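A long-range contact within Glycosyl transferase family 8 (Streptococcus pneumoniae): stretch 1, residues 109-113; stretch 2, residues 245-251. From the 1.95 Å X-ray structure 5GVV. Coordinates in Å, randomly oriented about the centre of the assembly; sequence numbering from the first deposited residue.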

# COMPACT_ATOMS: atom_id res chain seq x y z
N LEU A 109 -11.08 -6.38 -7.53
CA LEU A 109 -11.21 -6.97 -8.85
C LEU A 109 -10.12 -6.53 -9.81
O LEU A 109 -9.36 -5.59 -9.53
CB LEU A 109 -12.60 -6.68 -9.45
CG LEU A 109 -13.09 -5.25 -9.63
CD1 LEU A 109 -12.45 -4.60 -10.85
CD2 LEU A 109 -14.61 -5.23 -9.76
N ILE A 110 -10.06 -7.23 -10.94
CA ILE A 110 -9.06 -7.00 -11.97
C ILE A 110 -9.72 -6.96 -13.35
O ILE A 110 -10.47 -7.87 -13.70
CB ILE A 110 -8.04 -8.14 -11.99
CG1 ILE A 110 -7.22 -8.17 -10.69
CG2 ILE A 110 -7.12 -8.03 -13.20
CD1 ILE A 110 -6.17 -7.06 -10.59
N VAL A 111 -9.43 -5.92 -14.14
CA VAL A 111 -9.87 -5.84 -15.53
C VAL A 111 -8.75 -6.38 -16.41
O VAL A 111 -7.59 -6.00 -16.25
CB VAL A 111 -10.18 -4.38 -15.91
CG1 VAL A 111 -10.59 -4.27 -17.39
CG2 VAL A 111 -11.26 -3.81 -15.00
N THR A 112 -9.09 -7.29 -17.33
CA THR A 112 -8.08 -7.96 -18.14
C THR A 112 -8.12 -7.60 -19.61
O THR A 112 -7.31 -8.10 -20.40
CB THR A 112 -8.21 -9.50 -18.05
OG1 THR A 112 -9.42 -9.93 -18.69
CG2 THR A 112 -8.20 -9.97 -16.61
N GLY A 113 -9.05 -6.73 -20.00
CA GLY A 113 -9.15 -6.34 -21.39
C GLY A 113 -10.08 -5.17 -21.66
O GLY A 113 -10.58 -4.52 -20.73
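Stretch 2, residues 245-251: EVWWEYS

Stretch 2 is helical throughout, continuing a helix that begins earlier in the chain, and it packs across the short strand 109-111 with the two N-to-C directions 70° apart and a closest approach of 9.0 Å between axes. The backbones come nearest at Ile110 and Trp247, whose CA atoms lie 6.7 Å apart.

The apolar packing follows a simple rule: one strand side chain serves three helix positions. Ile110 points toward the helix while its neighbours Leu109 and Val111 point away, as alternation along a strand dictates. On the helix, Val246 and Tyr250, one turn apart, point toward the strand, and the CA-to-CB bond of Trp247 points sideways. Ile110 CG2 meets Val246 CG1 at 4.1 Å and Tyr250 CD2 at 3.7 Å; Ile110 CD1 reaches Trp247 CD1 at 3.8 Å. Both rings are approached obliquely.

At the end of the strand and just beyond it, the tyrosine extends alongside the chain: Tyr250 OH lies 3.9 Å from Val111 O and 4.1 Å from Thr112 CA, contacts without a hydrogen bond, the hydroxyl being satisfied elsewhere in the structure.

No direct hydrogen bond joins the stretches. The polar link is a water, which accepts from Trp247 NE1 at 2.7 Å and lies 3.1 Å from Leu109 O, within hydrogen-bonding reach, so the indole NH is satisfied beside an otherwise apolar contact.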

# COMPACT_ATOMS: atom_id res chain seq x y z
N GLU A 245 -2.32 -15.39 -9.06
CA GLU A 245 -1.19 -14.81 -9.79
C GLU A 245 -1.58 -13.60 -10.65
O GLU A 245 -0.75 -12.72 -10.91
CB GLU A 245 -0.53 -15.87 -10.67
CG GLU A 245 -1.43 -16.46 -11.74
CD GLU A 245 -2.32 -17.58 -11.22
OE1 GLU A 245 -2.28 -17.89 -10.00
OE2 GLU A 245 -3.07 -18.16 -12.03
N VAL A 246 -2.83 -13.55 -11.09
CA VAL A 246 -3.29 -12.45 -11.93
C VAL A 246 -3.33 -11.13 -11.15
O VAL A 246 -2.94 -10.08 -11.67
CB VAL A 246 -4.67 -12.73 -12.54
CG1 VAL A 246 -5.12 -11.55 -13.41
CG2 VAL A 246 -4.64 -14.02 -13.35
N TRP A 247 -3.78 -11.19 -9.89
CA TRP A 247 -3.86 -9.98 -9.08
C TRP A 247 -2.48 -9.41 -8.84
O TRP A 247 -2.28 -8.20 -8.93
CB TRP A 247 -4.54 -10.25 -7.73
CG TRP A 247 -4.79 -8.96 -6.94
CD1 TRP A 247 -5.91 -8.18 -6.98
CD2 TRP A 247 -3.88 -8.32 -6.03
NE1 TRP A 247 -5.76 -7.09 -6.15
CE2 TRP A 247 -4.52 -7.15 -5.55
CE3 TRP A 247 -2.59 -8.61 -5.57
CZ2 TRP A 247 -3.92 -6.28 -4.63
CZ3 TRP A 247 -1.99 -7.75 -4.65
CH2 TRP A 247 -2.65 -6.60 -4.20
N TRP A 248 -1.52 -10.28 -8.52
CA TRP A 248 -0.17 -9.83 -8.24
C TRP A 248 0.51 -9.24 -9.47
O TRP A 248 1.27 -8.27 -9.36
CB TRP A 248 0.65 -10.98 -7.63
CG TRP A 248 0.28 -11.16 -6.20
CD1 TRP A 248 -0.56 -12.10 -5.68
CD2 TRP A 248 0.70 -10.35 -5.10
NE1 TRP A 248 -0.67 -11.93 -4.33
CE2 TRP A 248 0.09 -10.86 -3.94
CE3 TRP A 248 1.54 -9.23 -4.99
CZ2 TRP A 248 0.29 -10.30 -2.68
CZ3 TRP A 248 1.74 -8.67 -3.73
CH2 TRP A 248 1.12 -9.21 -2.60
N GLU A 249 0.21 -9.80 -10.64
CA GLU A 249 0.74 -9.30 -11.90
C GLU A 249 0.42 -7.82 -12.10
O GLU A 249 1.25 -7.05 -12.58
CB GLU A 249 0.18 -10.12 -13.05
CG GLU A 249 0.67 -9.72 -14.43
CD GLU A 249 0.16 -10.64 -15.51
OE1 GLU A 249 0.84 -10.78 -16.55
OE2 GLU A 249 -0.93 -11.24 -15.32
N TYR A 250 -0.79 -7.42 -11.73
CA TYR A 250 -1.16 -6.01 -11.85
C TYR A 250 -0.71 -5.17 -10.66
O TYR A 250 -0.36 -3.99 -10.83
CB TYR A 250 -2.66 -5.86 -12.11
CG TYR A 250 -3.05 -6.29 -13.51
CD1 TYR A 250 -2.91 -5.42 -14.58
CD2 TYR A 250 -3.53 -7.56 -13.75
CE1 TYR A 250 -3.26 -5.81 -15.86
CE2 TYR A 250 -3.88 -7.96 -15.03
CZ TYR A 250 -3.74 -7.07 -16.08
OH TYR A 250 -4.09 -7.46 -17.35
N SER A 251 -0.70 -5.75 -9.47
CA SER A 251 -0.24 -5.02 -8.28
C SER A 251 1.23 -4.58 -8.42
O SER A 251 1.60 -3.47 -8.03
CB SER A 251 -0.40 -5.88 -7.03
OG SER A 251 0.13 -5.21 -5.89
O HOH W 1 -7.65 -5.26 -6.95